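PDB 5FRY: positive phenol-degradative gene regulator from Ralstonia sp. E2, which activates transcription of phenol-degradation genes in response to phenols, which are bound by the sensory domain described here. Local coordinates for residues D14-L19 with G98-T103; E131-G136 with P149-Q154; G167-Y172 with A200-Y205. All coordinates share one frame; numbering follows the deposited sequence.

All three contacts are buried, but contact 2 lies nearest the centre of the chain, and contacts 1 and 3 sit farther out on opposite sides of it. Their chemistry follows their place. Contacts 1 and 3 are apolar, with no hydrogen bond between their segments, whereas contact 2 is polar and adjoins zinc. Contacts 1 and 2 meet where H102 CE1 lies 3.5 Å from Q154 O, and both reach the second subunit; no other chain of the assembly touches contact 3. Helix 152-166 starts in contact 2, and strand 170-176, which follows, supplies contact 3. Both contacts 1 and 3 contribute to the dimethylphenol pocket, P99 and H102 from contact 1 and Y172 from contact 3.

Contact 1: residues D14-L19 with G98-T103; sequences DGLSNL and GPCLHT. With ERH (3,4-dimethylphenol), chain D.
The carbonyl oxygen of P99 is gripped twice by T103, a residue that also faces L16 across the contact. T103 OG1 donates to P99 O over 2.9 Å, and T103 N reaches the same oxygen from the other face of the carbonyl plane. The hydroxyl bond meets the C=O at 151°. A threonine suits this place because its hydroxyl bonds mainly back to its own helix, with a weak bond to V108 O, and T103 CB is left to approach L16 CD2 at 4.3 Å.

The contact proper centres on C100. Its SG stands beside its own backbone N, anti to the carbonyl carbon (chi1 -74°), and comes 3.6 Å from G15 CA. Glycine fits here because there is no room for a beta carbon, which would lie 2.4 Å from C100 SG. Two leucines flank the cysteine. L16 brings only its CD2 methyl, which rests 3.7 Å from C100 CB and slightly closer to C100 O. L19 CD1 touches both C100 CB and L101 CG, 3.9 Å from the latter, and the L19 and L101 side chains cross at about a right angle. The small cysteine lets a methyl of each leucine come up to its CB. At the start of the first helix, G15 N donates to D14 OD1 over 2.7 Å from above the carboxylate plane, while L16 N, buried by the contact, has no partner in the model.

The short helical segments cross at -69°. Helix 15-20 packs against the C100 face of helix 97-104, where L19 also packs on M97 and I104, and L16 reaches M27 of the second subunit. Helix 97-104 turns P99 and H102 to the dimethylphenol and V110 of strand 109-118, while L101, besides touching L19, packs on Y157 of helix 152-166.

Contact 2: residues E131-G136 with P149-Q154; sequences EDSFEG and PVCWMQ. With ZN (zinc ion), chain C.
E135 and the first turn of helix 152-166 form the tight half of this contact. With CG anti to its backbone N (chi1 -166°) and an extended chain, E135 lays its carboxylate against the backbone amides. OE2 accepts from M153 N at 2.9 Å and 170°, and OE1 from Q154 N at 3.0 Å, each oxygen using its syn lone pair. Glutamate suits the place: it is long enough to reach these amides, whose helix end would probably favour its negative charge, and R51 adds a salt bridge to OE2. Q154 returns the grip, its OE1 accepting from E135 N at 3.2 Å.

Packing is looser at the flanks. M153 CE meets the edge of the F134 ring, 4.0 Å from CZ, and V150 CG2 lies 3.9 Å from G136 CA. At the start of 131-136, D132 is exposed, and its carbonyl O bonds to R38 of the second subunit.

S133, at the N-cap of helix 134-143, accepts a weak capping bond from G136 N through OG, which also lies 3.3 Å from C151 SG. That sulfur binds zinc at 2.2 Å. C151, at the N-cap of helix 152-166, brings the start of that helix to the Cys3Glu zinc site of the V4R domain, completed by E174, C177 and C185.

Contact 3: residues G167-Y172 with A200-Y205; sequences GKTILY and AELALY
L171 carries the contact, its two methyls reaching different partners. CD1 rests 4.0 Å from E201 CB and equally near E201 CG, so it meets the aliphatic part of the glutamate. CD2 lies 4.1 Å from Y205 CE2, approaching the ring obliquely. In both pairs the side chains slide past each other in opposite directions. A forked leucine suits this place, since its branches can serve a turn of helix and an aromatic ring together. Farther out, T169 CG2 meets L202 CD1 at 4.0 Å, the two side chains crossing at about a right angle. L202 CG stands anti to its backbone N (chi1 -178°), on the side from which CD1 meets T169 CG2.

The residues 170-172 open strand 170-176, one of the two outermost strands within this chain of the four-stranded antiparallel sheet of the sensory domain, whose V4R part is related to HNOX-like domains. Against that strand packs the C-terminal part of the sensory domain, where helix 198-201 is followed by a 3-10 segment, 203-204. Backbone bonds hold this turn: L204 N to E201 O at 3.0 Å, and Y205 N to L202 O at the same length.

A second shell positions these groups. T159 of helix 152-166 touches L171 and is shared by both segments, its OG1 bonding to Y205 OH and accepting from Y172 N. The Y205 ring also meets F72, their planes about 55° apart, while M68 of helix 60-84 packs on both E201 and Y205, and L192 touches T169, L171 and L202. The Y172 side chain leads away from the contact into the dimethylphenol pocket, its hydroxyl hydrogen-bonded to T162 and Y124.

Contact 1: residues D14-L19 with G98-T103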
loop_
_atom_site.group_PDB
_atom_site.type_symbol
_atom_site.label_atom_id
_atom_site.label_comp_id
_atom_site.label_asym_id
_atom_site.label_seq_id
_atom_site.Cartn_x
_atom_site.Cartn_y
_atom_site.Cartn_z
ATOM N N ASP A 14 -1.496 -23.780 -12.985
ATOM C CA ASP A 14 -1.499 -22.352 -13.282
ATOM C C ASP A 14 -0.492 -21.623 -12.400
ATOM O O ASP A 14 -0.019 -22.165 -11.400
ATOM C CB ASP A 14 -2.902 -21.763 -13.089
ATOM C CG ASP A 14 -3.092 -20.452 -13.836
ATOM O OD1 ASP A 14 -2.158 -20.024 -14.541
ATOM O OD2 ASP A 14 -4.181 -19.862 -13.736
ATOM N N GLY A 15 -0.167 -20.390 -12.778
ATOM C CA GLY A 15 0.731 -19.569 -11.994
ATOM C C GLY A 15 0.096 -19.098 -10.697
ATOM O O GLY A 15 0.755 -19.092 -9.655
ATOM N N LEU A 16 -1.180 -18.715 -10.764
ATOM C CA LEU A 16 -1.898 -18.160 -9.615
ATOM C C LEU A 16 -2.098 -19.179 -8.496
ATOM O O LEU A 16 -2.030 -18.834 -7.315
ATOM C CB LEU A 16 -3.257 -17.595 -10.046
ATOM C CG LEU A 16 -3.283 -16.489 -11.113
ATOM C CD1 LEU A 16 -4.704 -16.183 -11.563
ATOM C CD2 LEU A 16 -2.601 -15.208 -10.640
ATOM N N SER A 17 -2.343 -20.435 -8.851
ATOM C CA SER A 17 -2.540 -21.461 -7.831
ATOM C C SER A 17 -1.216 -21.803 -7.148
ATOM O O SER A 17 -1.142 -21.866 -5.918
ATOM C CB SER A 17 -3.182 -22.717 -8.434
ATOM O OG SER A 17 -2.506 -23.130 -9.609
ATOM N N ASN A 18 -0.173 -21.998 -7.953
ATOM C CA ASN A 18 1.153 -22.353 -7.458
ATOM C C ASN A 18 1.754 -21.238 -6.602
ATOM O O ASN A 18 2.477 -21.501 -5.643
ATOM C CB ASN A 18 2.072 -22.684 -8.639
ATOM C CG ASN A 18 3.525 -22.866 -8.234
ATOM O OD1 ASN A 18 3.832 -23.411 -7.172
ATOM N ND2 ASN A 18 4.432 -22.409 -9.089
ATOM N N LEU A 19 1.435 -19.991 -6.947
ATOM C CA LEU A 19 1.968 -18.832 -6.231
ATOM C C LEU A 19 1.102 -18.427 -5.034
ATOM O O LEU A 19 1.537 -17.654 -4.178
ATOM C CB LEU A 19 2.129 -17.650 -7.192
ATOM C CG LEU A 19 3.425 -17.685 -8.007
ATOM C CD1 LEU A 19 3.459 -16.611 -9.072
ATOM C CD2 LEU A 19 4.608 -17.519 -7.068
ATOM N N GLY A 98 5.537 -12.932 -12.867
ATOM C CA GLY A 98 5.363 -11.494 -12.740
ATOM C C GLY A 98 3.908 -11.073 -12.833
ATOM O O GLY A 98 3.307 -10.661 -11.834
ATOM N N PRO A 99 3.335 -11.175 -14.037
ATOM C CA PRO A 99 1.914 -10.903 -14.269
ATOM C C PRO A 99 0.978 -11.575 -13.240
ATOM O O PRO A 99 0.008 -10.935 -12.842
ATOM C CB PRO A 99 1.686 -11.454 -15.680
ATOM C CG PRO A 99 3.014 -11.274 -16.349
ATOM C CD PRO A 99 4.058 -11.456 -15.295
ATOM N N CYS A 100 1.251 -12.804 -12.866
ATOM C CA CYS A 100 0.476 -13.511 -11.877
ATOM C C CYS A 100 0.546 -12.795 -10.528
ATOM O O CYS A 100 -0.463 -12.476 -9.945
ATOM C CB CYS A 100 0.960 -14.931 -11.735
ATOM S SG CYS A 100 0.548 -16.104 -13.075
ATOM N N LEU A 101 1.742 -12.530 -10.057
ATOM C CA LEU A 101 1.895 -11.863 -8.781
ATOM C C LEU A 101 1.201 -10.514 -8.776
ATOM O O LEU A 101 0.552 -10.185 -7.833
ATOM C CB LEU A 101 3.348 -11.757 -8.400
ATOM C CG LEU A 101 4.008 -12.965 -7.791
ATOM C CD1 LEU A 101 5.516 -12.959 -7.883
ATOM C CD2 LEU A 101 3.554 -13.112 -6.362
ATOM N N HIS A 102 1.345 -9.757 -9.858
ATOM C CA HIS A 102 0.694 -8.457 -9.969
ATOM C C HIS A 102 -0.814 -8.582 -9.769
ATOM O O HIS A 102 -1.446 -7.710 -9.170
ATOM C CB HIS A 102 0.994 -7.821 -11.328
ATOM C CG HIS A 102 1.359 -6.371 -11.248
ATOM N ND1 HIS A 102 1.663 -5.619 -12.363
ATOM C CD2 HIS A 102 1.471 -5.536 -10.189
ATOM C CE1 HIS A 102 1.945 -4.381 -11.993
ATOM N NE2 HIS A 102 1.835 -4.305 -10.679
ATOM N N THR A 103 -1.382 -9.672 -10.274
ATOM C CA THR A 103 -2.789 -9.927 -10.154
ATOM C C THR A 103 -3.161 -10.313 -8.744
ATOM O O THR A 103 -4.068 -9.751 -8.197
ATOM C CB THR A 103 -3.259 -10.981 -11.160
ATOM O OG1 THR A 103 -2.809 -10.642 -12.451
ATOM C CG2 THR A 103 -4.741 -11.040 -11.224
HETATM O O01 ERH D . 2.175 -6.289 -14.369
HETATM C C02 ERH D . 4.210 -7.590 -17.276
HETATM C C03 ERH D . 5.533 -7.739 -15.186
HETATM C C04 ERH D . 5.366 -7.935 -16.677
HETATM C C05 ERH D . 3.078 -7.006 -16.458
HETATM C C06 ERH D . 4.526 -7.219 -14.457
HETATM C C07 ERH D . 3.228 -6.832 -15.130
HETATM C C08 ERH D . 4.041 -7.785 -18.767
HETATM C C09 ERH D . 6.833 -8.126 -14.513
#

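Contact 2: residues E131-G136 with P149-Q154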
loop_
_atom_site.group_PDB
_atom_site.type_symbol
_atom_site.label_atom_id
_atom_site.label_comp_id
_atom_site.label_asym_id
_atom_site.label_seq_id
_atom_site.Cartn_x
_atom_site.Cartn_y
_atom_site.Cartn_z
ATOM N N GLU A 131 -6.058 -5.002 -17.689
ATOM C CA GLU A 131 -7.458 -4.680 -17.444
ATOM C C GLU A 131 -7.727 -4.360 -15.978
ATOM O O GLU A 131 -7.213 -5.031 -15.063
ATOM C CB GLU A 131 -8.344 -5.837 -17.908
ATOM C CG GLU A 131 -8.228 -6.120 -19.396
ATOM C CD GLU A 131 -9.093 -7.284 -19.833
ATOM O OE1 GLU A 131 -10.289 -7.063 -20.132
ATOM O OE2 GLU A 131 -8.577 -8.423 -19.868
ATOM N N ASP A 132 -8.534 -3.323 -15.767
ATOM C CA ASP A 132 -8.931 -2.899 -14.435
ATOM C C ASP A 132 -7.718 -2.482 -13.617
ATOM O O ASP A 132 -7.655 -2.761 -12.423
ATOM C CB ASP A 132 -9.683 -4.015 -13.714
ATOM C CG ASP A 132 -10.990 -4.372 -14.391
ATOM O OD1 ASP A 132 -11.614 -3.478 -15.010
ATOM O OD2 ASP A 132 -11.388 -5.556 -14.300
ATOM N N SER A 133 -6.757 -1.825 -14.265
ATOM C CA SER A 133 -5.591 -1.338 -13.553
ATOM C C SER A 133 -6.092 -0.425 -12.439
ATOM O O SER A 133 -6.940 0.435 -12.666
ATOM C CB SER A 133 -4.625 -0.610 -14.485
ATOM O OG SER A 133 -5.011 0.734 -14.662
ATOM N N PHE A 134 -5.601 -0.638 -11.225
ATOM C CA PHE A 134 -6.107 0.148 -10.106
ATOM C C PHE A 134 -5.590 1.573 -10.210
ATOM O O PHE A 134 -6.255 2.531 -9.833
ATOM C CB PHE A 134 -5.675 -0.453 -8.774
ATOM C CG PHE A 134 -4.393 0.118 -8.258
ATOM C CD1 PHE A 134 -3.177 -0.355 -8.723
ATOM C CD2 PHE A 134 -4.399 1.166 -7.353
ATOM C CE1 PHE A 134 -1.991 0.180 -8.272
ATOM C CE2 PHE A 134 -3.206 1.718 -6.899
ATOM C CZ PHE A 134 -2.007 1.227 -7.358
ATOM N N GLU A 135 -4.381 1.720 -10.733
ATOM C CA GLU A 135 -3.685 2.989 -10.643
ATOM C C GLU A 135 -4.317 4.010 -11.593
ATOM O O GLU A 135 -4.469 5.202 -11.247
ATOM C CB GLU A 135 -2.199 2.790 -10.946
ATOM C CG GLU A 135 -1.358 3.966 -10.549
ATOM C CD GLU A 135 0.106 3.652 -10.696
ATOM O OE1 GLU A 135 0.397 2.580 -11.248
ATOM O OE2 GLU A 135 0.938 4.490 -10.287
ATOM N N GLY A 136 -4.728 3.531 -12.764
ATOM C CA GLY A 136 -5.391 4.380 -13.742
ATOM C C GLY A 136 -6.769 4.779 -13.228
ATOM O O GLY A 136 -7.192 5.923 -13.365
ATOM N N PRO A 149 -0.057 8.629 -20.069
ATOM C CA PRO A 149 -0.050 7.394 -19.264
ATOM C C PRO A 149 0.290 7.610 -17.791
ATOM O O PRO A 149 1.274 8.278 -17.442
ATOM C CB PRO A 149 1.020 6.536 -19.946
ATOM C CG PRO A 149 1.599 7.423 -21.083
ATOM C CD PRO A 149 0.531 8.388 -21.392
ATOM N N VAL A 150 -0.541 7.018 -16.940
ATOM C CA VAL A 150 -0.536 7.300 -15.511
ATOM C C VAL A 150 -0.283 6.079 -14.611
ATOM O O VAL A 150 -0.145 6.238 -13.401
ATOM C CB VAL A 150 -1.896 7.934 -15.069
ATOM C CG1 VAL A 150 -2.119 9.267 -15.758
ATOM C CG2 VAL A 150 -3.034 6.993 -15.371
ATOM N N CYS A 151 -0.239 4.868 -15.163
ATOM C CA CYS A 151 -0.001 3.691 -14.307
ATOM C C CYS A 151 1.487 3.507 -13.944
ATOM O O CYS A 151 2.099 2.488 -14.251
ATOM C CB CYS A 151 -0.570 2.436 -14.973
ATOM S SG CYS A 151 -2.356 2.592 -15.231
ATOM N N TRP A 152 2.020 4.498 -13.230
ATOM C CA TRP A 152 3.422 4.624 -12.868
ATOM C C TRP A 152 4.032 3.485 -12.033
ATOM O O TRP A 152 5.086 2.940 -12.407
ATOM C CB TRP A 152 3.631 5.948 -12.116
ATOM C CG TRP A 152 3.092 7.141 -12.860
ATOM C CD1 TRP A 152 2.946 7.269 -14.217
ATOM C CD2 TRP A 152 2.608 8.364 -12.286
ATOM N NE1 TRP A 152 2.416 8.502 -14.520
ATOM C CE2 TRP A 152 2.196 9.190 -13.354
ATOM C CE3 TRP A 152 2.485 8.841 -10.977
ATOM C CZ2 TRP A 152 1.670 10.467 -13.146
ATOM C CZ3 TRP A 152 1.962 10.110 -10.776
ATOM C CH2 TRP A 152 1.565 10.907 -11.853
ATOM N N MET A 153 3.409 3.164 -10.898
ATOM C CA MET A 153 3.842 2.059 -10.043
ATOM C C MET A 153 3.661 0.734 -10.740
ATOM O O MET A 153 4.452 -0.186 -10.503
ATOM C CB MET A 153 3.071 2.040 -8.718
ATOM C CG MET A 153 3.682 1.197 -7.599
ATOM S SD MET A 153 2.532 1.164 -6.181
ATOM C CE MET A 153 1.652 2.657 -6.469
ATOM N N GLN A 154 2.618 0.606 -11.566
ATOM C CA GLN A 154 2.416 -0.638 -12.294
ATOM C C GLN A 154 3.544 -0.846 -13.280
ATOM O O GLN A 154 4.030 -1.962 -13.436
ATOM C CB GLN A 154 1.090 -0.648 -13.026
ATOM C CG GLN A 154 -0.078 -0.845 -12.057
ATOM C CD GLN A 154 -1.410 -0.661 -12.710
ATOM O OE1 GLN A 154 -2.400 -0.388 -12.029
ATOM N NE2 GLN A 154 -1.463 -0.838 -14.035
HETATM ZN ZN ZN C . -2.522 2.605 -17.431
#

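Contact 3: residues G167-Y172 with A200-Y205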
loop_
_atom_site.group_PDB
_atom_site.type_symbol
_atom_site.label_atom_id
_atom_site.label_comp_id
_atom_site.label_asym_id
_atom_site.label_seq_id
_atom_site.Cartn_x
_atom_site.Cartn_y
_atom_site.Cartn_z
ATOM N N GLY A 167 18.622 -9.949 -15.263
ATOM C CA GLY A 167 19.936 -9.476 -14.915
ATOM C C GLY A 167 20.369 -8.438 -15.902
ATOM O O GLY A 167 21.505 -8.264 -16.158
ATOM N N LYS A 168 19.403 -7.715 -16.414
ATOM C CA LYS A 168 19.573 -6.783 -17.488
ATOM C C LYS A 168 18.459 -5.732 -17.400
ATOM O O LYS A 168 17.370 -6.039 -17.058
ATOM C CB LYS A 168 19.461 -7.614 -18.753
ATOM C CG LYS A 168 19.894 -7.057 -20.053
ATOM C CD LYS A 168 21.141 -7.739 -20.479
ATOM C CE LYS A 168 21.360 -7.739 -21.953
ATOM N NZ LYS A 168 22.342 -8.801 -22.269
ATOM N N THR A 169 18.756 -4.475 -17.648
ATOM C CA THR A 169 17.756 -3.407 -17.514
ATOM C C THR A 169 16.740 -3.511 -18.622
ATOM O O THR A 169 17.091 -3.277 -19.734
ATOM C CB THR A 169 18.440 -2.039 -17.529
ATOM O OG1 THR A 169 19.103 -1.881 -16.314
ATOM C CG2 THR A 169 17.465 -0.923 -17.682
ATOM N N ILE A 170 15.495 -3.858 -18.305
ATOM C CA ILE A 170 14.452 -3.983 -19.310
ATOM C C ILE A 170 13.364 -2.985 -18.954
ATOM O O ILE A 170 12.664 -3.197 -17.973
ATOM C CB ILE A 170 13.854 -5.411 -19.363
ATOM C CG1 ILE A 170 14.935 -6.470 -19.613
ATOM C CG2 ILE A 170 12.812 -5.504 -20.459
ATOM C CD1 ILE A 170 15.340 -6.610 -21.069
ATOM N N LEU A 171 13.228 -1.905 -19.731
ATOM C CA LEU A 171 12.228 -0.872 -19.454
ATOM C C LEU A 171 10.884 -1.141 -20.130
ATOM O O LEU A 171 10.822 -1.743 -21.207
ATOM C CB LEU A 171 12.747 0.506 -19.888
ATOM C CG LEU A 171 14.141 0.909 -19.393
ATOM C CD1 LEU A 171 14.617 2.155 -20.119
ATOM C CD2 LEU A 171 14.155 1.158 -17.903
ATOM N N TYR A 172 9.810 -0.681 -19.486
ATOM C CA TYR A 172 8.471 -0.755 -20.058
ATOM C C TYR A 172 7.882 0.622 -20.284
ATOM O O TYR A 172 8.162 1.576 -19.550
ATOM C CB TYR A 172 7.525 -1.545 -19.155
ATOM C CG TYR A 172 7.755 -3.029 -19.134
ATOM C CD1 TYR A 172 8.827 -3.576 -18.437
ATOM C CD2 TYR A 172 6.882 -3.890 -19.767
ATOM C CE1 TYR A 172 9.026 -4.942 -18.398
ATOM C CE2 TYR A 172 7.073 -5.241 -19.729
ATOM C CZ TYR A 172 8.144 -5.767 -19.037
ATOM O OH TYR A 172 8.325 -7.134 -19.010
ATOM N N ALA A 200 16.777 8.165 -21.055
ATOM C CA ALA A 200 16.049 9.204 -20.340
ATOM C C ALA A 200 14.985 8.603 -19.426
ATOM O O ALA A 200 14.625 9.194 -18.408
ATOM C CB ALA A 200 15.418 10.180 -21.321
ATOM N N GLU A 201 14.486 7.427 -19.795
ATOM C CA GLU A 201 13.464 6.756 -19.001
ATOM C C GLU A 201 14.142 6.201 -17.748
ATOM O O GLU A 201 13.577 6.203 -16.654
ATOM C CB GLU A 201 12.781 5.651 -19.822
ATOM C CG GLU A 201 11.809 4.755 -19.053
ATOM C CD GLU A 201 10.419 5.339 -18.936
ATOM O OE1 GLU A 201 10.191 6.446 -19.478
ATOM O OE2 GLU A 201 9.558 4.681 -18.304
ATOM N N LEU A 202 15.381 5.757 -17.927
ATOM C CA LEU A 202 16.181 5.163 -16.863
ATOM C C LEU A 202 16.370 6.137 -15.716
ATOM O O LEU A 202 16.412 5.740 -14.551
ATOM C CB LEU A 202 17.543 4.723 -17.406
ATOM C CG LEU A 202 18.515 4.024 -16.451
ATOM C CD1 LEU A 202 17.965 2.664 -16.029
ATOM C CD2 LEU A 202 19.888 3.877 -17.100
ATOM N N ALA A 203 16.464 7.417 -16.061
ATOM C CA ALA A 203 16.704 8.467 -15.086
ATOM C C ALA A 203 15.597 8.536 -14.032
ATOM O O ALA A 203 15.809 9.055 -12.930
ATOM C CB ALA A 203 16.852 9.809 -15.795
ATOM N N LEU A 204 14.423 8.001 -14.362
ATOM C CA LEU A 204 13.268 8.113 -13.472
ATOM C C LEU A 204 13.259 7.021 -12.405
ATOM O O LEU A 204 12.481 7.072 -11.451
ATOM C CB LEU A 204 11.972 8.075 -14.281
ATOM C CG LEU A 204 11.638 9.356 -15.055
ATOM C CD1 LEU A 204 10.483 9.125 -16.022
ATOM C CD2 LEU A 204 11.308 10.493 -14.085
ATOM N N TYR A 205 14.142 6.045 -12.559
ATOM C CA TYR A 205 14.253 4.980 -11.580
ATOM C C TYR A 205 15.367 5.277 -10.588
ATOM O O TYR A 205 15.870 4.377 -9.913
ATOM C CB TYR A 205 14.481 3.647 -12.287
ATOM C CG TYR A 205 13.241 3.140 -12.995
ATOM C CD1 TYR A 205 12.243 2.462 -12.293
ATOM C CD2 TYR A 205 13.049 3.361 -14.356
ATOM C CE1 TYR A 205 11.111 1.999 -12.934
ATOM C CE2 TYR A 205 11.912 2.900 -15.008
ATOM C CZ TYR A 205 10.954 2.220 -14.290
ATOM O OH TYR A 205 9.835 1.756 -14.945
#